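Local coordinates for glucose-binding protein (Thermus thermophilus HB27, PDB 2B3F) that binds glucose and galactose as a periplasmic solute-binding protein and probably delivers the sugar to a binding-protein-dependent transport system, at residues A[17-20]-A[21-24]; A[85-88]-A[89-93]; A[291-294]-A[295-299]; A[300-303]-A[304-308]. All coordinates share one frame; numbering follows the deposited sequence.

Interaction 1: A[17-20]-A[21-24]; sequences LEAL and IRLY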
ATOM      1  N   LEU A  17      14.358   5.329  -0.649  1.00 17.06           N
ATOM      2  CA  LEU A  17      14.377   6.774  -0.690  1.00 17.64           C
ATOM      3  C   LEU A  17      15.799   7.339  -0.598  1.00 18.13           C
ATOM      4  O   LEU A  17      16.140   8.317  -1.275  1.00 17.47           O
ATOM      5  CB  LEU A  17      13.540   7.344   0.456  1.00 17.61           C
ATOM      6  CG  LEU A  17      13.558   8.859   0.600  1.00 17.94           C
ATOM      7  CD1 LEU A  17      12.939   9.536  -0.625  1.00 18.04           C
ATOM      8  CD2 LEU A  17      12.839   9.274   1.847  1.00 18.47           C
ATOM      9  N   GLU A  18      16.607   6.753   0.283  1.00 18.18           N
ATOM     10  CA  GLU A  18      17.950   7.254   0.523  1.00 19.64           C
ATOM     11  C   GLU A  18      18.804   7.106  -0.739  1.00 19.61           C
ATOM     12  O   GLU A  18      19.591   8.005  -1.064  1.00 19.18           O
ATOM     13  CB  GLU A  18      18.556   6.549   1.742  1.00 19.62           C
ATOM     14  CG  GLU A  18      17.934   7.072   3.030  1.00 21.63           C
ATOM     15  CD  GLU A  18      17.886   6.062   4.166  1.00 23.69           C
ATOM     16  OE1 GLU A  18      18.666   5.074   4.133  1.00 27.45           O
ATOM     17  OE2 GLU A  18      17.036   6.265   5.100  1.00 28.23           O
ATOM     18  N   ALA A  19      18.582   6.011  -1.467  1.00 19.20           N
ATOM     19  CA  ALA A  19      19.247   5.765  -2.752  1.00 19.97           C
ATOM     20  C   ALA A  19      18.832   6.826  -3.778  1.00 20.50           C
ATOM     21  O   ALA A  19      19.678   7.344  -4.522  1.00 20.17           O
ATOM     22  CB  ALA A  19      18.924   4.383  -3.257  1.00 19.96           C
ATOM     23  N   LEU A  20      17.542   7.164  -3.826  1.00 19.86           N
ATOM     24  CA  LEU A  20      17.088   8.254  -4.704  1.00 20.23           C
ATOM     25  C   LEU A  20      17.703   9.590  -4.340  1.00 20.19           C
ATOM     26  O   LEU A  20      18.055  10.377  -5.222  1.00 20.06           O
ATOM     27  CB  LEU A  20      15.568   8.403  -4.668  1.00 20.75           C
ATOM     28  CG  LEU A  20      14.830   7.343  -5.443  1.00 22.71           C
ATOM     29  CD1 LEU A  20      13.336   7.443  -5.139  1.00 24.63           C
ATOM     30  CD2 LEU A  20      15.077   7.471  -6.967  1.00 25.17           C
ATOM     31  N   ILE A  21      17.794   9.870  -3.046  1.00 19.46           N
ATOM     32  CA  ILE A  21      18.352  11.126  -2.592  1.00 20.77           C
ATOM     33  C   ILE A  21      19.836  11.224  -2.985  1.00 20.76           C
ATOM     34  O   ILE A  21      20.288  12.285  -3.397  1.00 20.97           O
ATOM     35  CB  ILE A  21      18.152  11.314  -1.071  1.00 20.69           C
ATOM     36  CG1 ILE A  21      16.661  11.567  -0.804  1.00 20.45           C
ATOM     37  CG2 ILE A  21      18.997  12.491  -0.540  1.00 21.01           C
ATOM     38  CD1 ILE A  21      16.264  11.644   0.645  1.00 21.16           C
ATOM     39  N   ARG A  22      20.564  10.121  -2.876  1.00 21.53           N
ATOM     40  CA  ARG A  22      21.980  10.093  -3.269  1.00 22.79           C
ATOM     41  C   ARG A  22      22.125  10.381  -4.760  1.00 22.71           C
ATOM     42  O   ARG A  22      22.989  11.162  -5.155  1.00 23.31           O
ATOM     43  CB  ARG A  22      22.634   8.758  -2.922  1.00 22.94           C
ATOM     44  CG  ARG A  22      22.958   8.637  -1.439  1.00 25.42           C
ATOM     45  CD  ARG A  22      23.933   7.505  -1.148  1.00 26.47           C
ATOM     46  NE  ARG A  22      23.353   6.199  -1.435  1.00 29.58           N
ATOM     47  CZ  ARG A  22      22.489   5.563  -0.638  1.00 30.65           C
ATOM     48  NH1 ARG A  22      22.077   6.099   0.508  1.00 32.45           N
ATOM     49  NH2 ARG A  22      22.032   4.384  -1.002  1.00 28.99           N
ATOM     50  N   LEU A  23      21.272   9.753  -5.567  1.00 22.33           N
ATOM     51  CA  LEU A  23      21.197  10.039  -6.999  1.00 22.55           C
ATOM     52  C   LEU A  23      20.908  11.515  -7.273  1.00 21.73           C
ATOM     53  O   LEU A  23      21.534  12.146  -8.129  1.00 21.15           O
ATOM     54  CB  LEU A  23      20.107   9.195  -7.632  1.00 22.85           C
ATOM     55  CG  LEU A  23      20.398   8.594  -8.988  1.00 26.75           C
ATOM     56  CD1 LEU A  23      21.492   7.529  -8.865  1.00 29.89           C
ATOM     57  CD2 LEU A  23      19.146   7.974  -9.531  1.00 25.08           C
ATOM     58  N   TYR A  24      19.947  12.075  -6.554  1.00 20.57           N
ATOM     59  CA  TYR A  24      19.599  13.485  -6.720  1.00 21.77           C
ATOM     60  C   TYR A  24      20.794  14.407  -6.408  1.00 22.33           C
ATOM     61  O   TYR A  24      21.072  15.355  -7.156  1.00 22.19           O
ATOM     62  CB  TYR A  24      18.402  13.847  -5.822  1.00 20.74           C
ATOM     63  CG  TYR A  24      17.887  15.257  -6.005  1.00 19.93           C
ATOM     64  CD1 TYR A  24      16.905  15.545  -6.948  1.00 18.63           C
ATOM     65  CD2 TYR A  24      18.396  16.314  -5.254  1.00 19.34           C
ATOM     66  CE1 TYR A  24      16.424  16.849  -7.123  1.00 19.64           C
ATOM     67  CE2 TYR A  24      17.909  17.626  -5.425  1.00 19.82           C
ATOM     68  CZ  TYR A  24      16.939  17.887  -6.368  1.00 19.14           C
ATOM     69  OH  TYR A  24      16.463  19.176  -6.512  1.00 20.41           O
TER
HETATM   70  O   HOH W   1      20.753   4.082   2.949  1.00 35.69           O
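L17 O accepts from I21 N at 2.9 Å, and the same i to i+4 bonding continues from R22 N to E18 O, from L23 N to A19 O and from Y24 N to L20 O, so four successive carbonyls of helix 15-27 each receive an amide from the next turn. On the exposed side the R22 chain bends at CD (chi3 -66°) and folds back over the preceding turn. One face of its guanidinium lies over A19 CA and E18 O, with NH2 reaching A19 CB at 3.8 Å. No direct salt bridge forms with E18, whose OE1 stands 5.1 Å from R22 NH1; a water donates to E18 OE1 at 2.6 Å and takes only a weak bond from R22 NH1. On the buried side I21 CD1 meets L17 CG at 3.9 Å, both leucine and isoleucine also packing on N35 of strand 32-37. Replacing I21 with an alanine would probably leave L17 CG without its CD1 neighbour and open a gap facing V33 and I5. Helix 15-27 is the crossover helix of the beta-alpha-beta unit with strands 2-7 and 32-37. On its outer face a single water thus stands in place of a direct ion pair, whereas on the inner side L17 and I21 meet through hydrocarbon and the buried Y24 hydroxyl is satisfied by N291 O of helix 289-299.

Interaction 2: A[85-88]-A[89-93]; sequences SALF and RQEGW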
ATOM      1  N   SER A  85       0.567  18.774 -15.946  1.00 21.53           N
ATOM      2  CA  SER A  85       0.352  18.394 -17.352  1.00 22.27           C
ATOM      3  C   SER A  85       1.530  18.772 -18.268  1.00 22.32           C
ATOM      4  O   SER A  85       1.995  17.945 -19.061  1.00 22.21           O
ATOM      5  CB  SER A  85      -0.956  19.006 -17.870  1.00 22.15           C
ATOM      6  OG  SER A  85      -2.078  18.519 -17.126  1.00 23.82           O
ATOM      7  N   ALA A  86       2.041  19.996 -18.123  1.00 22.93           N
ATOM      8  CA  ALA A  86       3.148  20.475 -18.991  1.00 22.98           C
ATOM      9  C   ALA A  86       4.415  19.677 -18.757  1.00 23.24           C
ATOM     10  O   ALA A  86       5.139  19.333 -19.692  1.00 23.95           O
ATOM     11  CB  ALA A  86       3.403  21.950 -18.738  1.00 23.37           C
ATOM     12  N   LEU A  87       4.687  19.366 -17.484  1.00 22.83           N
ATOM     13  CA  LEU A  87       5.823  18.530 -17.134  1.00 22.40           C
ATOM     14  C   LEU A  87       5.665  17.134 -17.723  1.00 21.58           C
ATOM     15  O   LEU A  87       6.628  16.561 -18.223  1.00 21.68           O
ATOM     16  CB  LEU A  87       5.989  18.462 -15.605  1.00 22.44           C
ATOM     17  CG  LEU A  87       7.174  17.671 -15.091  1.00 22.51           C
ATOM     18  CD1 LEU A  87       8.471  18.302 -15.550  1.00 23.56           C
ATOM     19  CD2 LEU A  87       7.098  17.628 -13.557  1.00 21.88           C
ATOM     20  N   PHE A  88       4.458  16.583 -17.661  1.00 21.87           N
ATOM     21  CA  PHE A  88       4.183  15.277 -18.252  1.00 22.63           C
ATOM     22  C   PHE A  88       4.476  15.299 -19.752  1.00 23.82           C
ATOM     23  O   PHE A  88       5.078  14.370 -20.285  1.00 23.93           O
ATOM     24  CB  PHE A  88       2.743  14.821 -17.975  1.00 21.96           C
ATOM     25  CG  PHE A  88       2.612  14.013 -16.700  1.00 21.62           C
ATOM     26  CD1 PHE A  88       2.704  14.636 -15.456  1.00 21.60           C
ATOM     27  CD2 PHE A  88       2.436  12.644 -16.750  1.00 18.78           C
ATOM     28  CE1 PHE A  88       2.612  13.882 -14.277  1.00 21.06           C
ATOM     29  CE2 PHE A  88       2.348  11.880 -15.568  1.00 21.24           C
ATOM     30  CZ  PHE A  88       2.442  12.518 -14.344  1.00 20.60           C
ATOM     31  N   ARG A  89       4.062  16.370 -20.420  1.00 25.16           N
ATOM     32  CA  ARG A  89       4.364  16.497 -21.848  1.00 26.24           C
ATOM     33  C   ARG A  89       5.869  16.589 -22.073  1.00 25.99           C
ATOM     34  O   ARG A  89       6.435  15.849 -22.886  1.00 26.19           O
ATOM     35  CB  ARG A  89       3.669  17.714 -22.428  1.00 26.67           C
ATOM     36  CG  ARG A  89       2.169  17.530 -22.566  1.00 30.28           C
ATOM     37  CD  ARG A  89       1.537  18.617 -23.433  1.00 31.94           C
ATOM     38  NE  ARG A  89       1.348  19.863 -22.691  1.00 37.21           N
ATOM     39  CZ  ARG A  89       0.321  20.120 -21.871  1.00 39.44           C
ATOM     40  NH1 ARG A  89      -0.654  19.222 -21.678  1.00 41.38           N
ATOM     41  NH2 ARG A  89       0.257  21.294 -21.239  1.00 39.17           N
ATOM     42  N   GLN A  90       6.519  17.479 -21.338  1.00 25.89           N
ATOM     43  CA  GLN A  90       7.962  17.658 -21.447  1.00 25.85           C
ATOM     44  C   GLN A  90       8.736  16.350 -21.323  1.00 25.62           C
ATOM     45  O   GLN A  90       9.683  16.112 -22.061  1.00 26.16           O
ATOM     46  CB  GLN A  90       8.448  18.668 -20.401  1.00 25.69           C
ATOM     47  CG  GLN A  90       9.951  18.693 -20.214  1.00 26.89           C
ATOM     48  CD  GLN A  90      10.396  19.724 -19.206  1.00 28.06           C
ATOM     49  OE1 GLN A  90      10.160  20.918 -19.387  1.00 31.95           O
ATOM     50  NE2 GLN A  90      11.049  19.270 -18.129  1.00 29.64           N
ATOM     51  N   GLU A  91       8.341  15.503 -20.366  1.00 24.99           N
ATOM     52  CA  GLU A  91       9.090  14.293 -20.019  1.00 24.55           C
ATOM     53  C   GLU A  91       8.647  13.029 -20.770  1.00 24.01           C
ATOM     54  O   GLU A  91       9.247  11.980 -20.598  1.00 24.59           O
ATOM     55  CB  GLU A  91       8.999  14.033 -18.497  1.00 24.21           C
ATOM     56  CG  GLU A  91       9.584  15.147 -17.643  1.00 25.00           C
ATOM     57  CD  GLU A  91      11.088  15.247 -17.749  1.00 26.60           C
ATOM     58  OE1 GLU A  91      11.769  14.197 -17.678  1.00 25.79           O
ATOM     59  OE2 GLU A  91      11.594  16.392 -17.902  1.00 27.83           O
ATOM     60  N   GLY A  92       7.607  13.126 -21.593  1.00 24.11           N
ATOM     61  CA  GLY A  92       7.102  11.972 -22.323  1.00 23.86           C
ATOM     62  C   GLY A  92       6.381  10.963 -21.441  1.00 23.61           C
ATOM     63  O   GLY A  92       6.283   9.779 -21.776  1.00 23.86           O
ATOM     64  N   TRP A  93       5.848  11.423 -20.311  1.00 22.82           N
ATOM     65  CA  TRP A  93       5.302  10.488 -19.325  1.00 22.17           C
ATOM     66  C   TRP A  93       3.941   9.894 -19.688  1.00 21.94           C
ATOM     67  O   TRP A  93       3.567   8.862 -19.154  1.00 21.87           O
ATOM     68  CB  TRP A  93       5.214  11.139 -17.951  1.00 21.11           C
ATOM     69  CG  TRP A  93       6.541  11.342 -17.264  1.00 20.10           C
ATOM     70  CD1 TRP A  93       7.696  10.663 -17.481  1.00 20.15           C
ATOM     71  CD2 TRP A  93       6.805  12.267 -16.211  1.00 19.09           C
ATOM     72  NE1 TRP A  93       8.673  11.126 -16.629  1.00 20.48           N
ATOM     73  CE2 TRP A  93       8.143  12.114 -15.846  1.00 20.49           C
ATOM     74  CE3 TRP A  93       6.030  13.218 -15.547  1.00 18.79           C
ATOM     75  CZ2 TRP A  93       8.729  12.884 -14.841  1.00 19.31           C
ATOM     76  CZ3 TRP A  93       6.609  13.981 -14.572  1.00 19.14           C
ATOM     77  CH2 TRP A  93       7.939  13.799 -14.213  1.00 18.81           C
TER
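F88 and W93 form a T-shaped aromatic pair where helix 85-91 ends in a Schellman motif. G92 takes the positive phi (72°) of that turn, a conformation that favours glycine, and W93 N then reaches back to F88 O at 3.0 Å, in the carbonyl plane. The turn brings the indole back against F88 and L87. The W93 side chain can be followed outward: CB touches F88 CD2 at 3.4 Å; CE3 stands over the centre of the F88 ring; CZ3 and CH2 pass on to L87, with CZ3 3.8 Å from L87 CG. The six-membered ring thus turns its edge to the phenylalanine face, the planes 80° apart and the centroids 4.9 Å apart. L87 carries CG anti to its amide nitrogen (chi1 -177°), which sets CG and CD2 against W93 CZ3 and CH2 and lets CD1 rest against E91 CG. Beyond the helix, F88 and W93 both pack on V114 of strand 110-115, and F88 also reaches I102 and I105 of helix 99-105, so the pair ties the helix end to those two elements. The outer surface is polar. R89 folds its guanidinium back over the first turn, one face above S85 O and A86 N, while E91 OE2 has a second partner in R297 of helix 289-299, with which it forms a salt bridge. On that carboxylate oxygen Q90 NE2 uses the anti lone pair, an almost straight bond of 2.9 Å lying in the amide plane.

Interaction 3: A[291-294]-A[295-299]; sequences NAIN and WLRLV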
ATOM      1  N   ASN A 291      13.764  23.020  -7.497  1.00 19.12           N
ATOM      2  CA  ASN A 291      14.435  21.838  -6.965  1.00 19.43           C
ATOM      3  C   ASN A 291      13.425  20.692  -6.836  1.00 19.24           C
ATOM      4  O   ASN A 291      13.753  19.533  -7.092  1.00 20.10           O
ATOM      5  CB  ASN A 291      15.095  22.140  -5.624  1.00 19.46           C
ATOM      6  CG  ASN A 291      16.313  23.063  -5.753  1.00 19.74           C
ATOM      7  OD1 ASN A 291      16.719  23.732  -4.794  1.00 23.45           O
ATOM      8  ND2 ASN A 291      16.905  23.077  -6.932  1.00 17.95           N
ATOM      9  N   ALA A 292      12.187  21.041  -6.485  1.00 19.11           N
ATOM     10  CA  ALA A 292      11.093  20.038  -6.388  1.00 18.41           C
ATOM     11  C   ALA A 292      10.755  19.462  -7.756  1.00 18.03           C
ATOM     12  O   ALA A 292      10.608  18.252  -7.930  1.00 17.79           O
ATOM     13  CB  ALA A 292       9.858  20.667  -5.752  1.00 18.69           C
ATOM     14  N   ILE A 293      10.671  20.335  -8.758  1.00 18.65           N
ATOM     15  CA  ILE A 293      10.421  19.893 -10.139  1.00 18.97           C
ATOM     16  C   ILE A 293      11.509  18.928 -10.603  1.00 18.70           C
ATOM     17  O   ILE A 293      11.235  17.907 -11.221  1.00 19.16           O
ATOM     18  CB  ILE A 293      10.297  21.107 -11.108  1.00 19.09           C
ATOM     19  CG1 ILE A 293       8.993  21.865 -10.831  1.00 18.91           C
ATOM     20  CG2 ILE A 293      10.358  20.635 -12.554  1.00 18.64           C
ATOM     21  CD1 ILE A 293       8.893  23.227 -11.475  1.00 20.48           C
ATOM     22  N   ASN A 294      12.767  19.232 -10.292  1.00 19.01           N
ATOM     23  CA  ASN A 294      13.843  18.324 -10.651  1.00 19.36           C
ATOM     24  C   ASN A 294      13.771  16.980  -9.904  1.00 18.83           C
ATOM     25  O   ASN A 294      14.147  15.930 -10.421  1.00 18.82           O
ATOM     26  CB  ASN A 294      15.189  19.023 -10.462  1.00 20.70           C
ATOM     27  CG  ASN A 294      15.414  20.125 -11.513  1.00 22.59           C
ATOM     28  OD1 ASN A 294      14.817  20.075 -12.589  1.00 25.59           O
ATOM     29  ND2 ASN A 294      16.267  21.110 -11.198  1.00 24.41           N
ATOM     30  N   TRP A 295      13.242  17.009  -8.684  1.00 18.50           N
ATOM     31  CA  TRP A 295      12.982  15.761  -7.974  1.00 18.15           C
ATOM     32  C   TRP A 295      11.913  14.948  -8.717  1.00 17.64           C
ATOM     33  O   TRP A 295      12.071  13.751  -8.917  1.00 16.74           O
ATOM     34  CB  TRP A 295      12.574  16.059  -6.517  1.00 18.16           C
ATOM     35  CG  TRP A 295      12.080  14.875  -5.735  1.00 17.73           C
ATOM     36  CD1 TRP A 295      10.789  14.590  -5.441  1.00 17.88           C
ATOM     37  CD2 TRP A 295      12.865  13.821  -5.157  1.00 18.76           C
ATOM     38  NE1 TRP A 295      10.710  13.437  -4.707  1.00 18.04           N
ATOM     39  CE2 TRP A 295      11.964  12.933  -4.524  1.00 17.69           C
ATOM     40  CE3 TRP A 295      14.233  13.546  -5.099  1.00 17.20           C
ATOM     41  CZ2 TRP A 295      12.391  11.799  -3.835  1.00 17.49           C
ATOM     42  CZ3 TRP A 295      14.655  12.408  -4.445  1.00 18.22           C
ATOM     43  CH2 TRP A 295      13.732  11.552  -3.799  1.00 17.18           C
ATOM     44  N   LEU A 296      10.830  15.598  -9.129  1.00 18.14           N
ATOM     45  CA  LEU A 296       9.775  14.909  -9.899  1.00 18.50           C
ATOM     46  C   LEU A 296      10.323  14.263 -11.175  1.00 18.77           C
ATOM     47  O   LEU A 296       9.970  13.127 -11.529  1.00 17.76           O
ATOM     48  CB  LEU A 296       8.630  15.874 -10.240  1.00 18.77           C
ATOM     49  CG  LEU A 296       7.912  16.537  -9.064  1.00 19.25           C
ATOM     50  CD1 LEU A 296       6.760  17.385  -9.554  1.00 18.92           C
ATOM     51  CD2 LEU A 296       7.434  15.476  -8.046  1.00 19.70           C
ATOM     52  N   ARG A 297      11.205  14.985 -11.873  1.00 19.41           N
ATOM     53  CA  ARG A 297      11.796  14.451 -13.095  1.00 19.84           C
ATOM     54  C   ARG A 297      12.621  13.209 -12.808  1.00 19.45           C
ATOM     55  O   ARG A 297      12.616  12.254 -13.585  1.00 19.77           O
ATOM     56  CB  ARG A 297      12.640  15.523 -13.798  1.00 20.65           C
ATOM     57  CG  ARG A 297      11.811  16.708 -14.291  1.00 21.38           C
ATOM     58  CD  ARG A 297      12.677  17.807 -14.894  1.00 23.92           C
ATOM     59  NE  ARG A 297      13.542  17.220 -15.917  1.00 27.77           N
ATOM     60  CZ  ARG A 297      14.864  17.362 -15.994  1.00 30.99           C
ATOM     61  NH1 ARG A 297      15.529  18.132 -15.134  1.00 33.92           N
ATOM     62  NH2 ARG A 297      15.525  16.751 -16.978  1.00 31.40           N
ATOM     63  N   LEU A 298      13.306  13.205 -11.664  1.00 18.85           N
ATOM     64  CA  LEU A 298      14.061  12.038 -11.241  1.00 19.26           C
ATOM     65  C   LEU A 298      13.172  10.852 -10.861  1.00 18.35           C
ATOM     66  O   LEU A 298      13.375   9.732 -11.314  1.00 17.85           O
ATOM     67  CB  LEU A 298      14.992  12.391 -10.070  1.00 19.04           C
ATOM     68  CG  LEU A 298      15.686  11.202  -9.402  1.00 20.03           C
ATOM     69  CD1 LEU A 298      16.572  10.471 -10.357  1.00 24.26           C
ATOM     70  CD2 LEU A 298      16.482  11.663  -8.182  1.00 20.59           C
ATOM     71  N   VAL A 299      12.186  11.092 -10.002  1.00 18.99           N
ATOM     72  CA  VAL A 299      11.345   9.969  -9.545  1.00 19.40           C
ATOM     73  C   VAL A 299      10.482   9.408 -10.679  1.00 18.15           C
ATOM     74  O   VAL A 299      10.097   8.255 -10.635  1.00 18.28           O
ATOM     75  CB  VAL A 299      10.483  10.310  -8.278  1.00 19.99           C
ATOM     76  CG1 VAL A 299      11.367  10.854  -7.145  1.00 22.74           C
ATOM     77  CG2 VAL A 299       9.406  11.244  -8.594  1.00 21.74           C
TER
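Helix 289-299 of the solute-binding fold packs between helices 15-27 and 85-91, and its N294 and R297 side chains meet one turn apart on the same side. Its spine is regular: W295 N bonds to N291 O, L296 N to A292 O at 2.9 Å, R297 N to I293 O and L298 N to N294 O. W295 carries its indole on the buried side, with CG anti to the backbone nitrogen (chi1 171°); CB sits 3.3 Å from A292 O, and V299 CG1 covers part of one indole face. The ring packs on L17 and L20 of helix 15-27 and on L3 and I5 of strand 2-7, meets F280 edge to face, and lies about 6 Å, between side chains, from the galactose-binding W9. L296, with its CG beside the backbone nitrogen instead, places that atom 3.4 Å from A292 O and reaches L87 of helix 85-91. The R297 chain runs along the preceding turn, CG 3.3 Å from I293 O, then bends at chi3. NE is committed to a salt bridge with E91, leaving NH1 to turn to the asparagine. The amide and guanidinium planes stand 74° apart: N294 OD1 lies in the guanidinium plane, but R297 NH1 approaches it at 3.3 Å from above the carbonyl plane, 51° out and off the lone pairs.

Interaction 4: A[300-303]-A[304-308]; sequences GSKE and GQDTS. Unlike the reference sequence in segment 304-308: S308 (reference Phe).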
ATOM      1  N   GLY A 300      10.218  10.217 -11.703  1.00 18.45           N
ATOM      2  CA  GLY A 300       9.518   9.752 -12.908  1.00 18.95           C
ATOM      3  C   GLY A 300      10.375   9.057 -13.972  1.00 19.44           C
ATOM      4  O   GLY A 300       9.842   8.573 -14.978  1.00 19.85           O
ATOM      5  N   SER A 301      11.678   8.980 -13.743  1.00 19.21           N
ATOM      6  CA  SER A 301      12.634   8.434 -14.723  1.00 19.62           C
ATOM      7  C   SER A 301      12.947   6.966 -14.508  1.00 20.09           C
ATOM      8  O   SER A 301      12.840   6.435 -13.390  1.00 19.66           O
ATOM      9  CB  SER A 301      13.940   9.243 -14.648  1.00 19.57           C
ATOM     10  OG  SER A 301      14.681   8.967 -13.463  1.00 18.63           O
ATOM     11  N   LYS A 302      13.410   6.296 -15.564  1.00 20.57           N
ATOM     12  CA  LYS A 302      13.826   4.903 -15.465  1.00 20.84           C
ATOM     13  C   LYS A 302      15.028   4.737 -14.526  1.00 21.34           C
ATOM     14  O   LYS A 302      15.058   3.814 -13.709  1.00 20.91           O
ATOM     15  CB  LYS A 302      14.142   4.355 -16.858  1.00 21.49           C
ATOM     16  CG  LYS A 302      14.430   2.873 -16.879  1.00 21.80           C
ATOM     17  CD  LYS A 302      14.698   2.384 -18.287  1.00 22.14           C
ATOM     18  CE  LYS A 302      15.266   0.986 -18.287  1.00 22.46           C
ATOM     19  NZ  LYS A 302      15.348   0.422 -19.688  1.00 27.73           N
ATOM     20  N   GLU A 303      15.994   5.644 -14.621  1.00 22.02           N
ATOM     21  CA  GLU A 303      17.177   5.608 -13.770  1.00 22.29           C
ATOM     22  C   GLU A 303      16.772   5.643 -12.284  1.00 21.96           C
ATOM     23  O   GLU A 303      17.215   4.810 -11.499  1.00 22.72           O
ATOM     24  CB  GLU A 303      18.100   6.784 -14.104  1.00 23.00           C
ATOM     25  CG  GLU A 303      19.466   6.711 -13.439  1.00 24.43           C
ATOM     26  CD  GLU A 303      20.278   8.005 -13.576  1.00 25.85           C
ATOM     27  OE1 GLU A 303      19.716   9.055 -13.973  1.00 31.36           O
ATOM     28  OE2 GLU A 303      21.487   7.955 -13.269  1.00 32.64           O
ATOM     29  N   GLY A 304      15.913   6.587 -11.923  1.00 21.63           N
ATOM     30  CA  GLY A 304      15.420   6.704 -10.538  1.00 20.76           C
ATOM     31  C   GLY A 304      14.682   5.450 -10.090  1.00 19.84           C
ATOM     32  O   GLY A 304      15.030   4.839  -9.086  1.00 20.28           O
ATOM     33  N   GLN A 305      13.680   5.043 -10.859  1.00 19.08           N
ATOM     34  CA  GLN A 305      12.802   3.942 -10.474  1.00 18.19           C
ATOM     35  C   GLN A 305      13.490   2.584 -10.420  1.00 18.82           C
ATOM     36  O   GLN A 305      13.152   1.734  -9.572  1.00 18.47           O
ATOM     37  CB  GLN A 305      11.545   3.888 -11.385  1.00 17.81           C
ATOM     38  CG  GLN A 305      10.691   5.150 -11.266  1.00 16.31           C
ATOM     39  CD  GLN A 305       9.271   5.011 -11.809  1.00 15.29           C
ATOM     40  OE1 GLN A 305       8.826   3.910 -12.146  1.00 16.01           O
ATOM     41  NE2 GLN A 305       8.564   6.134 -11.882  1.00 16.50           N
ATOM     42  N   ASP A 306      14.449   2.341 -11.321  1.00 18.61           N
ATOM     43  CA  ASP A 306      15.163   1.073 -11.295  1.00 19.45           C
ATOM     44  C   ASP A 306      16.351   1.049 -10.319  1.00 19.40           C
ATOM     45  O   ASP A 306      16.947   0.004 -10.110  1.00 20.46           O
ATOM     46  CB  ASP A 306      15.604   0.688 -12.711  1.00 19.60           C
ATOM     47  CG  ASP A 306      14.471   0.103 -13.545  1.00 21.22           C
ATOM     48  OD1 ASP A 306      13.338  -0.136 -13.012  1.00 20.39           O
ATOM     49  OD2 ASP A 306      14.749  -0.145 -14.757  1.00 21.51           O
ATOM     50  N   THR A 307      16.693   2.207  -9.767  1.00 20.01           N
ATOM     51  CA  THR A 307      17.607   2.303  -8.619  1.00 20.71           C
ATOM     52  C   THR A 307      16.882   2.040  -7.290  1.00 20.86           C
ATOM     53  O   THR A 307      17.336   1.232  -6.466  1.00 22.13           O
ATOM     54  CB  THR A 307      18.272   3.677  -8.590  1.00 21.15           C
ATOM     55  OG1 THR A 307      19.030   3.869  -9.802  1.00 23.31           O
ATOM     56  CG2 THR A 307      19.199   3.824  -7.393  1.00 21.46           C
ATOM     57  N   SER A 308      15.750   2.709  -7.087  1.00 20.79           N
ATOM     58  CA  SER A 308      15.044   2.647  -5.792  1.00 19.77           C
ATOM     59  C   SER A 308      14.180   1.413  -5.600  1.00 19.40           C
ATOM     60  O   SER A 308      14.186   0.802  -4.518  1.00 18.76           O
ATOM     61  CB  SER A 308      14.217   3.909  -5.586  1.00 20.51           C
ATOM     62  OG  SER A 308      13.307   4.104  -6.650  1.00 21.60           O
TER
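E303 O takes the T307 hydroxyl at 2.7 Å, OG1 to O, and only a weak bond from T307 N, so the threonine side chain gives this carbonyl its shorter partner one turn on. At the start of helix 302-312, S301 is the N-cap: its OG accepts from G304 N at 3.1 Å, a capping bond, and is also hydrogen-bonded to L298 O at the end of the preceding helix. With chi1 at 72° the hydroxyl lies between the backbone nitrogen and carbonyl carbon, within range of that amide. Putting an alanine at S301 would probably leave G304 N without its cap and L298 O without this hydroxyl. The next bonds are regular, Q305 N to S301 O at 3.0 Å and D306 N to K302 O at 2.9 Å. Packing is modest outside them: D306 OD2 rests on K302 CG at 3.7 Å, its carboxylate held by S321, Y326 and D322, and Q305 NE2, which bonds to V299 O, passes G300 CA. G304 has little room for a side chain, since a CB there would come close to S301 OG. The serine hydroxyl thus supplies an acceptor for a first-turn amide, while the threonine hydroxyl supplements a weak backbone bond.

Overall arrangement
Interactions 1 and 3 are largely buried, while interactions 2 and 4 lie partly at the surface. Helix 289-299 is the common neighbour: interaction 1 meets it through leucine packing and a tyrosine hydroxyl, interaction 2 through a salt bridge and tryptophan packing, and interaction 4 follows it directly in the chain, joined by a glutamine amide. Interactions 1 and 4 also touch, at the leucines of 17-24. Backbone bonding along the helices is common to all four; the side chains differ: hydrocarbon and a water link in 17-24, an amide-guanidinium bond in 291-299, a glycine turn and edge-to-face aromatic rings where 85-93 leaves its helix, and hydroxyls at the helix start in 300-308.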